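Local coordinates for mortality factor 4-like protein 1 (PDB 2F5K) that binds methylated histone H3 through its chromo domain, a small beta barrel, and probably takes part in gene regulation, at residues G34-E39 against K90-Q95; I56-W61 against W65-P70. All blocks are in the same frame, centred on the assembly; numbering follows the deposited sequence.

Contact 1: residues G34-E39 against K90-Q95; sequences GPLLYE and KANQEQ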
ATOM      1  N   GLY A  34      -3.192   1.174   7.649  1.00 42.90           N
ATOM      2  CA  GLY A  34      -3.736   0.582   8.869  1.00 43.35           C
ATOM      3  C   GLY A  34      -4.435  -0.707   8.430  1.00 43.03           C
ATOM      4  O   GLY A  34      -3.811  -1.591   7.840  1.00 42.17           O
ATOM      5  N   PRO A  35      -5.732  -0.778   8.693  1.00 42.91           N
ATOM      6  CA  PRO A  35      -6.590  -1.858   8.206  1.00 42.80           C
ATOM      7  C   PRO A  35      -7.105  -1.483   6.822  1.00 42.33           C
ATOM      8  O   PRO A  35      -8.018  -2.107   6.304  1.00 42.63           O
ATOM      9  CB  PRO A  35      -7.764  -1.794   9.176  1.00 42.71           C
ATOM     10  CG  PRO A  35      -7.927  -0.273   9.338  1.00 43.19           C
ATOM     11  CD  PRO A  35      -6.487   0.198   9.508  1.00 43.37           C
ATOM     12  N   LEU A  36      -6.530  -0.449   6.239  1.00 41.85           N
ATOM     13  CA  LEU A  36      -7.019   0.081   4.983  1.00 40.74           C
ATOM     14  C   LEU A  36      -5.985   0.071   3.868  1.00 39.37           C
ATOM     15  O   LEU A  36      -4.784   0.112   4.110  1.00 38.54           O
ATOM     16  CB  LEU A  36      -7.492   1.520   5.213  1.00 40.88           C
ATOM     17  CG  LEU A  36      -8.787   1.628   5.997  1.00 42.57           C
ATOM     18  CD1 LEU A  36      -9.208   3.067   6.008  1.00 44.37           C
ATOM     19  CD2 LEU A  36      -9.903   0.770   5.397  1.00 43.26           C
ATOM     20  N   LEU A  37      -6.475   0.062   2.639  1.00 38.96           N
ATOM     21  CA  LEU A  37      -5.627   0.121   1.453  1.00 40.06           C
ATOM     22  C   LEU A  37      -5.672   1.516   0.808  1.00 40.36           C
ATOM     23  O   LEU A  37      -6.728   2.081   0.640  1.00 39.84           O
ATOM     24  CB  LEU A  37      -6.076  -0.926   0.435  1.00 39.38           C
ATOM     25  CG  LEU A  37      -5.409  -2.290   0.536  1.00 40.61           C
ATOM     26  CD1 LEU A  37      -6.114  -3.270  -0.385  1.00 41.29           C
ATOM     27  CD2 LEU A  37      -3.932  -2.213   0.187  1.00 39.54           C
ATOM     28  N   TYR A  38      -4.535   2.058   0.404  1.00 41.77           N
ATOM     29  CA  TYR A  38      -4.555   3.377  -0.243  1.00 42.61           C
ATOM     30  C   TYR A  38      -3.863   3.375  -1.581  1.00 42.45           C
ATOM     31  O   TYR A  38      -2.917   2.633  -1.812  1.00 41.89           O
ATOM     32  CB  TYR A  38      -3.862   4.427   0.645  1.00 43.01           C
ATOM     33  CG  TYR A  38      -4.454   4.537   2.024  1.00 45.52           C
ATOM     34  CD1 TYR A  38      -4.054   3.676   3.045  1.00 47.11           C
ATOM     35  CD2 TYR A  38      -5.415   5.489   2.312  1.00 47.60           C
ATOM     36  CE1 TYR A  38      -4.599   3.750   4.292  1.00 47.82           C
ATOM     37  CE2 TYR A  38      -5.959   5.583   3.585  1.00 49.19           C
ATOM     38  CZ  TYR A  38      -5.542   4.705   4.556  1.00 48.74           C
ATOM     39  OH  TYR A  38      -6.070   4.788   5.798  1.00 49.82           O
ATOM     40  N   GLU A  39      -4.289   4.268  -2.453  1.00 42.76           N
ATOM     41  CA  GLU A  39      -3.598   4.413  -3.702  1.00 44.15           C
ATOM     42  C   GLU A  39      -2.246   4.970  -3.357  1.00 44.64           C
ATOM     43  O   GLU A  39      -2.109   5.683  -2.374  1.00 44.20           O
ATOM     44  CB  GLU A  39      -4.358   5.349  -4.620  1.00 44.46           C
ATOM     45  CG  GLU A  39      -3.787   5.453  -6.017  1.00 45.16           C
ATOM     46  CD  GLU A  39      -4.592   6.406  -6.893  1.00 46.17           C
ATOM     47  OE1 GLU A  39      -5.808   6.551  -6.692  1.00 47.35           O
ATOM     48  OE2 GLU A  39      -4.011   6.999  -7.798  1.00 46.44           O
ATOM     49  N   LYS A  90     -15.638  -0.460   3.444  1.00 43.66           N
ATOM     50  CA  LYS A  90     -16.944  -0.692   4.056  1.00 45.34           C
ATOM     51  C   LYS A  90     -16.823  -1.415   5.397  1.00 46.32           C
ATOM     52  O   LYS A  90     -17.531  -1.103   6.359  1.00 45.81           O
ATOM     53  CB  LYS A  90     -17.863  -1.461   3.093  1.00 45.77           C
ATOM     54  CG  LYS A  90     -19.086  -2.117   3.714  1.00 47.01           C
ATOM     55  CD  LYS A  90     -19.928  -2.785   2.604  1.00 49.72           C
ATOM     56  CE  LYS A  90     -20.883  -3.841   3.155  1.00 51.46           C
ATOM     57  NZ  LYS A  90     -21.316  -4.817   2.121  1.00 51.78           N
ATOM     58  N   ALA A  91     -15.950  -2.407   5.467  1.00 47.48           N
ATOM     59  CA  ALA A  91     -15.764  -3.081   6.737  1.00 49.20           C
ATOM     60  C   ALA A  91     -15.332  -2.043   7.773  1.00 50.72           C
ATOM     61  O   ALA A  91     -15.938  -1.947   8.829  1.00 50.24           O
ATOM     62  CB  ALA A  91     -14.733  -4.189   6.624  1.00 48.98           C
ATOM     63  N   ASN A  92     -14.296  -1.263   7.452  1.00 52.95           N
ATOM     64  CA  ASN A  92     -13.827  -0.211   8.352  1.00 55.56           C
ATOM     65  C   ASN A  92     -14.982   0.735   8.655  1.00 58.13           C
ATOM     66  O   ASN A  92     -15.298   0.982   9.815  1.00 58.28           O
ATOM     67  CB  ASN A  92     -12.640   0.560   7.759  1.00 54.85           C
ATOM     68  CG  ASN A  92     -12.098   1.656   8.705  1.00 54.42           C
ATOM     69  OD1 ASN A  92     -12.134   2.842   8.389  1.00 51.92           O
ATOM     70  ND2 ASN A  92     -11.585   1.247   9.857  1.00 54.71           N
ATOM     71  N   GLN A  93     -15.632   1.238   7.606  1.00 60.99           N
ATOM     72  CA  GLN A  93     -16.758   2.139   7.795  1.00 63.95           C
ATOM     73  C   GLN A  93     -17.770   1.520   8.742  1.00 65.49           C
ATOM     74  O   GLN A  93     -18.446   2.232   9.499  1.00 65.24           O
ATOM     75  CB  GLN A  93     -17.390   2.549   6.457  1.00 64.41           C
ATOM     76  CG  GLN A  93     -16.619   3.690   5.778  1.00 67.05           C
ATOM     77  CD  GLN A  93     -16.630   3.641   4.237  1.00 70.25           C
ATOM     78  OE1 GLN A  93     -17.698   3.546   3.612  1.00 71.37           O
ATOM     79  NE2 GLN A  93     -15.436   3.725   3.625  1.00 71.17           N
ATOM     80  N   GLU A  94     -17.858   0.193   8.725  1.00 67.46           N
ATOM     81  CA  GLU A  94     -18.785  -0.483   9.621  1.00 69.61           C
ATOM     82  C   GLU A  94     -18.261  -0.430  11.043  1.00 70.79           C
ATOM     83  O   GLU A  94     -19.031  -0.416  11.993  1.00 70.58           O
ATOM     84  CB  GLU A  94     -19.112  -1.913   9.161  1.00 69.70           C
ATOM     85  CG  GLU A  94     -20.331  -1.952   8.241  1.00 71.78           C
ATOM     86  CD  GLU A  94     -20.561  -3.281   7.523  1.00 73.36           C
ATOM     87  OE1 GLU A  94     -20.424  -4.355   8.151  1.00 74.67           O
ATOM     88  OE2 GLU A  94     -20.911  -3.246   6.325  1.00 73.28           O
ATOM     89  N   GLN A  95     -16.948  -0.368  11.188  1.00 72.63           N
ATOM     90  CA  GLN A  95     -16.371  -0.271  12.522  1.00 74.76           C
ATOM     91  C   GLN A  95     -16.583   1.128  13.094  1.00 75.50           C
ATOM     92  O   GLN A  95     -16.923   1.274  14.265  1.00 75.51           O
ATOM     93  CB  GLN A  95     -14.881  -0.632  12.530  1.00 75.34           C
ATOM     94  CG  GLN A  95     -14.264  -0.544  13.919  1.00 76.94           C
ATOM     95  CD  GLN A  95     -12.753  -0.521  13.903  1.00 78.85           C
ATOM     96  OE1 GLN A  95     -12.144   0.540  14.011  1.00 79.71           O
ATOM     97  NE2 GLN A  95     -12.141  -1.695  13.787  1.00 79.80           N
TER

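Contact 2: residues I56-W61 against W65-P70; sequences IHYSGW and WDEWVP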
ATOM      1  N   ILE A  56       7.385   4.443   0.027  1.00 54.82           N
ATOM      2  CA  ILE A  56       6.164   4.860  -0.637  1.00 53.90           C
ATOM      3  C   ILE A  56       5.569   6.225  -0.291  1.00 53.62           C
ATOM      4  O   ILE A  56       5.589   6.697   0.858  1.00 53.79           O
ATOM      5  CB  ILE A  56       5.060   3.778  -0.528  1.00 53.79           C
ATOM      6  CG1 ILE A  56       4.045   4.149   0.525  1.00 53.22           C
ATOM      7  CG2 ILE A  56       5.627   2.358  -0.290  1.00 52.93           C
ATOM      8  CD1 ILE A  56       2.680   3.802   0.112  1.00 53.66           C
ATOM      9  N   HIS A  57       5.003   6.844  -1.306  1.00 52.64           N
ATOM     10  CA  HIS A  57       4.279   8.070  -1.092  1.00 52.86           C
ATOM     11  C   HIS A  57       2.813   7.753  -1.290  1.00 52.53           C
ATOM     12  O   HIS A  57       2.410   7.257  -2.340  1.00 52.28           O
ATOM     13  CB  HIS A  57       4.721   9.172  -2.062  1.00 52.72           C
ATOM     14  CG  HIS A  57       3.724  10.277  -2.187  1.00 53.67           C
ATOM     15  ND1 HIS A  57       2.998  10.496  -3.338  1.00 54.65           N
ATOM     16  CD2 HIS A  57       3.302  11.204  -1.294  1.00 54.61           C
ATOM     17  CE1 HIS A  57       2.178  11.515  -3.149  1.00 54.83           C
ATOM     18  NE2 HIS A  57       2.345  11.965  -1.918  1.00 54.64           N
ATOM     19  N   TYR A  58       2.013   8.014  -0.275  1.00 52.60           N
ATOM     20  CA  TYR A  58       0.606   7.764  -0.415  1.00 53.57           C
ATOM     21  C   TYR A  58       0.029   8.954  -1.164  1.00 54.94           C
ATOM     22  O   TYR A  58       0.246  10.121  -0.774  1.00 54.21           O
ATOM     23  CB  TYR A  58      -0.043   7.559   0.939  1.00 53.06           C
ATOM     24  CG  TYR A  58       0.505   6.352   1.687  1.00 53.61           C
ATOM     25  CD1 TYR A  58       1.699   6.443   2.415  1.00 53.10           C
ATOM     26  CD2 TYR A  58      -0.167   5.112   1.663  1.00 52.05           C
ATOM     27  CE1 TYR A  58       2.197   5.351   3.118  1.00 52.80           C
ATOM     28  CE2 TYR A  58       0.321   4.028   2.352  1.00 51.41           C
ATOM     29  CZ  TYR A  58       1.513   4.148   3.070  1.00 52.26           C
ATOM     30  OH  TYR A  58       2.022   3.090   3.761  1.00 51.07           O
ATOM     31  N   SER A  59      -0.669   8.657  -2.258  1.00 56.23           N
ATOM     32  CA  SER A  59      -1.215   9.704  -3.095  1.00 58.00           C
ATOM     33  C   SER A  59      -2.251  10.547  -2.392  1.00 59.22           C
ATOM     34  O   SER A  59      -3.111  10.055  -1.664  1.00 58.46           O
ATOM     35  CB  SER A  59      -1.731   9.172  -4.428  1.00 58.05           C
ATOM     36  OG  SER A  59      -2.386   7.948  -4.256  1.00 59.59           O
ATOM     37  N   GLY A  60      -2.136  11.851  -2.606  1.00 61.20           N
ATOM     38  CA  GLY A  60      -3.020  12.793  -1.957  1.00 63.86           C
ATOM     39  C   GLY A  60      -2.606  12.961  -0.508  1.00 65.89           C
ATOM     40  O   GLY A  60      -3.323  13.555   0.282  1.00 66.06           O
ATOM     41  N   TRP A  61      -1.441  12.427  -0.155  1.00 67.79           N
ATOM     42  CA  TRP A  61      -0.974  12.489   1.221  1.00 69.93           C
ATOM     43  C   TRP A  61       0.314  13.280   1.309  1.00 70.73           C
ATOM     44  O   TRP A  61       1.204  13.163   0.465  1.00 70.65           O
ATOM     45  CB  TRP A  61      -0.751  11.087   1.810  1.00 70.50           C
ATOM     46  CG  TRP A  61      -1.997  10.370   2.272  1.00 72.99           C
ATOM     47  CD1 TRP A  61      -3.261  10.477   1.751  1.00 74.43           C
ATOM     48  CD2 TRP A  61      -2.093   9.418   3.341  1.00 74.70           C
ATOM     49  NE1 TRP A  61      -4.128   9.661   2.434  1.00 74.65           N
ATOM     50  CE2 TRP A  61      -3.435   8.996   3.412  1.00 75.05           C
ATOM     51  CE3 TRP A  61      -1.171   8.870   4.247  1.00 75.26           C
ATOM     52  CZ2 TRP A  61      -3.874   8.063   4.345  1.00 75.93           C
ATOM     53  CZ3 TRP A  61      -1.614   7.942   5.170  1.00 75.23           C
ATOM     54  CH2 TRP A  61      -2.949   7.552   5.215  1.00 75.69           C
ATOM     55  N   TRP A  65       4.277  11.496   5.669  1.00 72.99           N
ATOM     56  CA  TRP A  65       3.782  10.136   5.851  1.00 72.04           C
ATOM     57  C   TRP A  65       4.438   9.146   4.906  1.00 69.92           C
ATOM     58  O   TRP A  65       4.220   7.936   5.008  1.00 69.75           O
ATOM     59  CB  TRP A  65       2.281  10.097   5.663  1.00 73.28           C
ATOM     60  CG  TRP A  65       1.550  10.973   6.617  1.00 76.90           C
ATOM     61  CD1 TRP A  65       1.582  12.340   6.674  1.00 78.60           C
ATOM     62  CD2 TRP A  65       0.658  10.549   7.650  1.00 79.88           C
ATOM     63  NE1 TRP A  65       0.762  12.789   7.681  1.00 80.14           N
ATOM     64  CE2 TRP A  65       0.180  11.709   8.296  1.00 81.03           C
ATOM     65  CE3 TRP A  65       0.206   9.299   8.097  1.00 81.31           C
ATOM     66  CZ2 TRP A  65      -0.719  11.655   9.367  1.00 82.10           C
ATOM     67  CZ3 TRP A  65      -0.685   9.246   9.158  1.00 82.29           C
ATOM     68  CH2 TRP A  65      -1.135  10.416   9.781  1.00 82.68           C
ATOM     69  N   ASP A  66       5.240   9.647   3.978  1.00 67.48           N
ATOM     70  CA  ASP A  66       5.964   8.752   3.089  1.00 65.60           C
ATOM     71  C   ASP A  66       6.760   7.782   3.967  1.00 64.19           C
ATOM     72  O   ASP A  66       7.397   8.188   4.937  1.00 63.91           O
ATOM     73  CB  ASP A  66       6.885   9.524   2.150  1.00 65.52           C
ATOM     74  CG  ASP A  66       6.137  10.222   1.015  1.00 65.30           C
ATOM     75  OD1 ASP A  66       4.938  10.566   1.143  1.00 64.12           O
ATOM     76  OD2 ASP A  66       6.698  10.464  -0.066  1.00 66.06           O
ATOM     77  N   GLU A  67       6.702   6.496   3.649  1.00 62.43           N
ATOM     78  CA  GLU A  67       7.364   5.512   4.494  1.00 60.65           C
ATOM     79  C   GLU A  67       7.901   4.272   3.800  1.00 59.52           C
ATOM     80  O   GLU A  67       7.567   3.973   2.652  1.00 58.62           O
ATOM     81  CB  GLU A  67       6.431   5.069   5.621  1.00 60.59           C
ATOM     82  CG  GLU A  67       5.056   4.597   5.176  1.00 60.06           C
ATOM     83  CD  GLU A  67       4.407   3.726   6.231  1.00 60.08           C
ATOM     84  OE1 GLU A  67       3.170   3.698   6.369  1.00 57.56           O
ATOM     85  OE2 GLU A  67       5.162   3.059   6.951  1.00 62.70           O
ATOM     86  N   TRP A  68       8.755   3.556   4.524  1.00 58.15           N
ATOM     87  CA  TRP A  68       9.283   2.302   4.034  1.00 57.18           C
ATOM     88  C   TRP A  68       8.298   1.219   4.392  1.00 56.11           C
ATOM     89  O   TRP A  68       7.684   1.257   5.465  1.00 56.48           O
ATOM     90  CB  TRP A  68      10.643   2.030   4.628  1.00 57.49           C
ATOM     91  CG  TRP A  68      11.622   2.957   4.065  1.00 57.79           C
ATOM     92  CD1 TRP A  68      11.980   4.179   4.569  1.00 57.58           C
ATOM     93  CD2 TRP A  68      12.351   2.790   2.855  1.00 57.44           C
ATOM     94  NE1 TRP A  68      12.911   4.766   3.751  1.00 57.15           N
ATOM     95  CE2 TRP A  68      13.159   3.933   2.693  1.00 57.57           C
ATOM     96  CE3 TRP A  68      12.428   1.778   1.897  1.00 57.24           C
ATOM     97  CZ2 TRP A  68      14.011   4.095   1.611  1.00 57.41           C
ATOM     98  CZ3 TRP A  68      13.260   1.937   0.840  1.00 57.96           C
ATOM     99  CH2 TRP A  68      14.055   3.086   0.703  1.00 58.43           C
ATOM    100  N   VAL A  69       8.118   0.272   3.483  1.00 54.31           N
ATOM    101  CA  VAL A  69       7.093  -0.747   3.656  1.00 52.73           C
ATOM    102  C   VAL A  69       7.667  -2.041   3.137  1.00 50.87           C
ATOM    103  O   VAL A  69       8.430  -2.026   2.186  1.00 51.24           O
ATOM    104  CB  VAL A  69       5.823  -0.321   2.865  1.00 52.98           C
ATOM    105  CG1 VAL A  69       5.351  -1.396   1.905  1.00 53.00           C
ATOM    106  CG2 VAL A  69       4.735   0.115   3.789  1.00 53.45           C
ATOM    107  N   PRO A  70       7.409  -3.158   3.803  1.00 49.32           N
ATOM    108  CA  PRO A  70       7.845  -4.448   3.259  1.00 48.07           C
ATOM    109  C   PRO A  70       6.947  -4.797   2.076  1.00 46.63           C
ATOM    110  O   PRO A  70       5.863  -4.240   1.970  1.00 45.32           O
ATOM    111  CB  PRO A  70       7.641  -5.409   4.425  1.00 47.66           C
ATOM    112  CG  PRO A  70       6.568  -4.799   5.188  1.00 48.82           C
ATOM    113  CD  PRO A  70       6.801  -3.300   5.136  1.00 49.46           C
TER
HETATM  114  O   HOH W   1       2.515   9.864   1.639  1.00 42.39           O

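Contact 1: residues G34-E39 against K90-Q95
L36 rests on N92, methyl groups against the CB and the amide. The leucine fork lies along the asparagine, L36 CD2 on N92 CB at 3.6 Å and L36 CD1 over the amide oxygen, 3.8 Å from N92 OD1. The side chains cross at about a right angle, and the leucine touches with its two methyls. Its first torsion (chi1 -72°) sets CG anti to the carbonyl carbon, and the extended second step carries the fork out to the helix although CB itself does not point there.

A looser contact joins a pyrrolidine to an amide. P35 CG lies 4.0 Å from N92 ND2, a van der Waals approach, so the asparagine amide presents its oxygen to the leucine and its nitrogen to the proline. With CG anti to the backbone N (chi1 -178°), N92 holds this short, flat group out from the helix. Proline suits the loop before the strand, where its ring stiffens the backbone; asparagine suits a partly exposed place, its CB against the leucine and its polar amide at the surface. An alanine in place of L36 is likely to strip N92 of its main partner, leaving a gap beside the helix and the amide freer to turn.

The touch is slight, burying 107 Å² in all. It brings the loop leading into strand 37-48 against the late turns of helix 79-98; nearby, L37 O accepts a hydrogen bond from Q85 of the same helix, and the L37 side chain packs on L30 and F32 of strand 28-32.

Contact 2: residues I56-W61 against W65-P70
Two backbone hydrogen bonds pair I56 with E67: I56 N gives to E67 O at 2.7 Å, nearly straight (162°), and E67 N returns one to I56 O at 3.0 Å. The same I56 O also receives a CA-H...O contact from D66.

Polar side chains continue the join beyond the pair. D66 OD1 meets the edge of the H57 ring, 3.0 Å from CD2, and accepts a hydrogen bond from a water that in turn accepts from Y58 N, so a backbone N-H is satisfied through solvent. H57 NE2 gives a bent hydrogen bond to W61 O at 2.9 Å, which steadies the ring.

These residues belong to the beta hairpin of strands 51-58 and 67-70 in a chromo domain barrel; the N-to-C directions of the short strand segments make 110°, far from the 180° of a flat antiparallel pair, as the sheet coils. A type II turn from Y58 to W61 ends the first strand, with G60 accepting the positive phi.

Among apolar contacts, I56 CG2 reaches V69 CB at 4.1 Å, branched chains filling the barrel interior beside C31. E67, its CG set between backbone N and carbonyl carbon (chi1 52°), lays that methylene at the edge of the Y58 ring, 3.6 Å from CE1. The six-membered rings of W61 and W65 meet obliquely. W61 also meets Y38 and H33, an aromatic cluster consistent with the methyl-lysine cage of chromo domains.

Overall arrangement
Contact 1 is a surface touch between a loop and helix 79-98, made by van der Waals packing alone, whereas contact 2 is partly buried and combines backbone pairing, a bridging water, carboxylates and aromatic rings. Contact 2 buries 432 Å², about four times as much as contact 1. Both reach one sheet, since strands 37-48 and 51-58 are neighbours in it, and contact 2 is nested inside the chain loop that contact 1 closes. Although their centres lie 16 Å apart, the contacts meet through Y38, which packs on W61 and Y58, linking the start of strand 37-48, near the helix, to the aromatic cluster.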